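Local coordinates for SusD superfamily protein (Bacteroides thetaiotaomicron, PDB 3MCX) that is of unknown function but, as a SusD family member, probably binds glycans at the outer membrane for uptake by a partner transporter, at residues R210-L213 / N214-E217; M142-T145 / N146-A150. All coordinates share one frame; numbering follows the deposited sequence.

Contact 1. Residues R210-L213 / N214-E217; sequences RVYL and NMGE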
# COMPACT_ATOMS: atom_id res chain seq x y z
N ARG A 210 -4.31 4.14 -8.98
CA ARG A 210 -4.11 4.55 -7.62
C ARG A 210 -3.45 5.91 -7.55
O ARG A 210 -3.85 6.74 -6.76
CB ARG A 210 -3.25 3.49 -6.91
CG ARG A 210 -2.92 3.82 -5.45
CD ARG A 210 -1.91 2.88 -4.86
NE ARG A 210 -2.40 1.51 -4.71
CZ ARG A 210 -1.64 0.48 -4.35
NH1 ARG A 210 -0.34 0.62 -4.17
NH2 ARG A 210 -2.18 -0.71 -4.17
N VAL A 211 -2.39 6.10 -8.34
CA VAL A 211 -1.69 7.38 -8.34
C VAL A 211 -2.61 8.54 -8.74
O VAL A 211 -2.71 9.56 -8.04
CB VAL A 211 -0.40 7.31 -9.22
CG1 VAL A 211 0.24 8.67 -9.39
CG2 VAL A 211 0.56 6.28 -8.65
N TYR A 212 -3.25 8.40 -9.89
CA TYR A 212 -4.15 9.46 -10.39
C TYR A 212 -5.28 9.75 -9.41
O TYR A 212 -5.67 10.90 -9.19
CB TYR A 212 -4.71 9.04 -11.73
CG TYR A 212 -3.80 9.19 -12.94
CD1 TYR A 212 -3.10 10.37 -13.19
CD2 TYR A 212 -3.68 8.14 -13.87
CE1 TYR A 212 -2.31 10.51 -14.34
CE2 TYR A 212 -2.90 8.29 -15.01
CZ TYR A 212 -2.21 9.45 -15.24
OH TYR A 212 -1.44 9.59 -16.39
N LEU A 213 -5.85 8.71 -8.80
CA LEU A 213 -6.96 8.89 -7.86
C LEU A 213 -6.50 9.80 -6.70
O LEU A 213 -7.22 10.71 -6.30
CB LEU A 213 -7.47 7.53 -7.33
CG LEU A 213 -8.71 7.56 -6.43
CD1 LEU A 213 -9.96 8.19 -7.06
CD2 LEU A 213 -8.99 6.13 -5.94
N ASN A 214 -5.30 9.57 -6.19
CA ASN A 214 -4.76 10.35 -5.05
C ASN A 214 -4.28 11.74 -5.49
O ASN A 214 -4.01 12.59 -4.65
CB ASN A 214 -3.69 9.54 -4.32
CG ASN A 214 -4.30 8.51 -3.43
OD1 ASN A 214 -4.91 8.87 -2.40
ND2 ASN A 214 -4.21 7.23 -3.83
N MSE A 215 -4.23 11.98 -6.79
CA MSE A 215 -4.03 13.34 -7.31
C MSE A 215 -5.35 14.05 -7.57
O MSE A 215 -5.35 15.23 -7.98
CB MSE A 215 -3.33 13.33 -8.65
CG MSE A 215 -1.96 12.90 -8.66
SE MSE A 215 -1.28 12.83 -10.48
CE MSE A 215 -1.01 14.28 -10.84
N GLY A 216 -6.48 13.35 -7.41
CA GLY A 216 -7.78 13.91 -7.77
C GLY A 216 -7.95 14.05 -9.28
O GLY A 216 -8.76 14.84 -9.76
N GLU A 217 -7.13 13.32 -10.04
CA GLU A 217 -7.20 13.26 -11.52
C GLU A 217 -8.17 12.15 -11.89
O GLU A 217 -7.78 11.04 -12.33
CB GLU A 217 -5.83 13.01 -12.15
CG GLU A 217 -4.91 14.22 -12.05
CD GLU A 217 -5.20 15.30 -13.06
OE1 GLU A 217 -6.06 15.13 -13.98
OE2 GLU A 217 -4.54 16.36 -12.93

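Contact 2. Residues M142-T145 / N146-A150; sequences MPYT and NDKGA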
# COMPACT_ATOMS: atom_id res chain seq x y z
N MSE A 142 2.55 16.18 2.49
CA MSE A 142 1.11 16.35 2.69
C MSE A 142 0.36 15.89 1.43
O MSE A 142 0.90 15.95 0.33
CB MSE A 142 0.78 17.81 2.99
CG MSE A 142 1.35 18.32 4.31
SE MSE A 142 0.71 17.46 5.90
CE MSE A 142 -1.16 18.04 5.91
N PRO A 143 -0.89 15.46 1.59
CA PRO A 143 -1.63 14.93 0.46
C PRO A 143 -1.75 15.93 -0.69
O PRO A 143 -2.05 17.10 -0.50
CB PRO A 143 -3.02 14.61 1.04
CG PRO A 143 -2.84 14.59 2.48
CD PRO A 143 -1.65 15.38 2.84
N TYR A 144 -1.50 15.38 -1.89
CA TYR A 144 -1.58 16.20 -3.10
C TYR A 144 -2.87 17.03 -3.15
O TYR A 144 -2.86 18.20 -3.51
CB TYR A 144 -1.47 15.31 -4.34
CG TYR A 144 -1.50 16.01 -5.68
CD1 TYR A 144 -2.70 16.48 -6.19
CD2 TYR A 144 -0.35 16.17 -6.44
CE1 TYR A 144 -2.76 17.13 -7.41
CE2 TYR A 144 -0.41 16.81 -7.67
CZ TYR A 144 -1.61 17.31 -8.13
OH TYR A 144 -1.70 17.95 -9.36
N THR A 145 -3.98 16.38 -2.84
CA THR A 145 -5.28 17.01 -3.03
C THR A 145 -5.60 18.11 -2.04
O THR A 145 -6.57 18.84 -2.20
CB THR A 145 -6.42 15.96 -3.02
OG1 THR A 145 -6.27 15.11 -1.89
CG2 THR A 145 -6.38 15.11 -4.29
N ASN A 146 -4.78 18.29 -1.01
CA ASN A 146 -4.96 19.44 -0.13
C ASN A 146 -4.70 20.77 -0.84
O ASN A 146 -5.26 21.79 -0.45
CB ASN A 146 -4.05 19.37 1.11
CG ASN A 146 -4.51 18.38 2.16
OD1 ASN A 146 -5.45 17.61 1.95
ND2 ASN A 146 -3.85 18.41 3.31
N ASP A 147 -3.82 20.76 -1.85
CA ASP A 147 -3.24 22.01 -2.35
C ASP A 147 -2.62 21.85 -3.75
O ASP A 147 -1.65 22.53 -4.08
CB ASP A 147 -2.15 22.47 -1.34
CG ASP A 147 -1.00 21.47 -1.22
OD1 ASP A 147 -1.11 20.32 -1.70
OD2 ASP A 147 0.02 21.89 -0.60
N LYS A 148 -3.17 20.93 -4.55
CA LYS A 148 -2.60 20.61 -5.87
C LYS A 148 -1.09 20.35 -5.79
O LYS A 148 -0.33 20.74 -6.66
CB LYS A 148 -2.93 21.69 -6.89
CG LYS A 148 -4.46 21.88 -7.13
CD LYS A 148 -5.03 20.66 -7.89
CE LYS A 148 -6.54 20.79 -8.23
NZ LYS A 148 -7.09 19.48 -8.72
N GLY A 149 -0.69 19.66 -4.74
CA GLY A 149 0.71 19.29 -4.54
C GLY A 149 1.67 20.43 -4.35
O GLY A 149 2.87 20.28 -4.63
N ALA A 150 1.21 21.58 -3.89
CA ALA A 150 2.07 22.74 -3.74
C ALA A 150 3.17 22.58 -2.68
O ALA A 150 4.26 23.13 -2.85
CB ALA A 150 1.25 24.01 -3.43
O HOH W 1 0.89 18.68 -1.11
O HOH W 2 -7.14 16.30 0.34
O HOH W 3 -6.04 20.20 -4.50

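Contact 1. Residues R210-L213 / N214-E217
Asn214 folds its side chain back onto Arg210, one turn earlier in the helix. Its CB passes 3.7 Å from Arg210 O, and CG, anti to its own carbonyl carbon (chi1 -78°), turns the amide so that ND2 points back to the same oxygen. At the tip ND2 donates to Arg210 O at 3.0 Å, tilted from the carbonyl plane, while the backbone N of Asn214 reaches that oxygen from the opposite face. The other branch, OD1, accepts from Arg426. An amide suits this position because it can donate to a helix carbonyl and accept from an arginine at once. Tyr212 O also takes two donors on opposite faces, Met215 N and Glu217 N. The bonds Glu217 N to Tyr212 O (3.0 Å) and Gly216 N to Leu213 O, with the positive phi of Gly216 (69°), which favours glycine, make a Schellman motif. Met215, a selenomethionine, lies alongside Tyr212, pointing the same way; its SE comes 4.1 Å from Tyr212 CD1, an oblique Met-aromatic contact. Glu217, the N-cap residue of helix 218-231, lays its CB 3.9 Å from Tyr212 CD1. Helix 201-214 thus ends in a tight turn into helix 218-231. Tyr176 of helix 172-186 packs on Val211, Asn214 and Met215, helix 115-140 touches Arg210 and Val211 through Phe134, and the Arg210 guanidinium forms a salt bridge with Glu358 in helix 356-370.

Contact 2. Residues M142-T145 / N146-A150
Tyr144 O gathers the backbone of this turn by accepting from Gly149 N (2.9 Å), in the carbonyl plane on a lone pair, and from Asp147 N, which sits above that plane. Just before it, Pro143 O takes the N-H of Asn146 at 3.0 Å, again from above its carbonyl plane. The Tyr144 side chain sets off away from the following residues, but with CG anti to the backbone N (chi1 -179°) its ring swings round to lie flat on the Lys148-Gly149 peptide. Gly149 CA stands 4.2 Å from the ring centroid, 27° off the normal, a CH-pi contact. Glycine suits this spot twice over: its phi is positive, and a beta carbon would come to about 2.8 Å from Tyr144 CD2, a clash. An alanine in place of Tyr144 would take the ring off this peptide, probably leaving a gap beside it and Tyr176 without its edge-to-face partner. Asn146 crosses Pro143 and Met142 at a slant, its ND2 3.8 Å from Pro143 CD, and ND2 donates a hydrogen bond to Ala452 O. Its OD1 is joined through a water to the hydroxyl of Thr145, OG1 donating to that water at 2.7 Å. The short carboxylate of Asp147 lets OD1 accept a hydrogen bond, 2.7 Å, from a second water, which also lies within bonding distance of Met142 O. Lys148 and Gly149, both with positive phi, fill the central positions of a type I' beta turn from Asp147 to Ala150, closed by Ala150 N to Asp147 O at 3.0 Å. This tight chain reversal sits in the surface loop between helices 115-140 and 172-186, tied to the latter by a backbone hydrogen bond of Gly149 with Ala173.

In the fold
Along the chain contact 2 comes first, in the loop leaving helix 115-140; helix 172-186 follows, and contact 1 then joins helix 201-214 to helix 218-231. Their centres lie about 11 Å apart and the two turns touch: Tyr144 CE1 packs 3.3 Å from Met215 O, and Thr145 CG2 lies 3.5 Å from Asn214 O. Tyr176 of helix 172-186 is shared, meeting the Tyr144 ring edge-to-face and packing on Met215. Arg426 is shared too, bonded to Asn214 and touching Thr145. The turns thus pack together, one buried and one at the surface, where helices of this TPR-clan family protein meet, near Glu177, a known zinc ligand that holds no zinc in this chain.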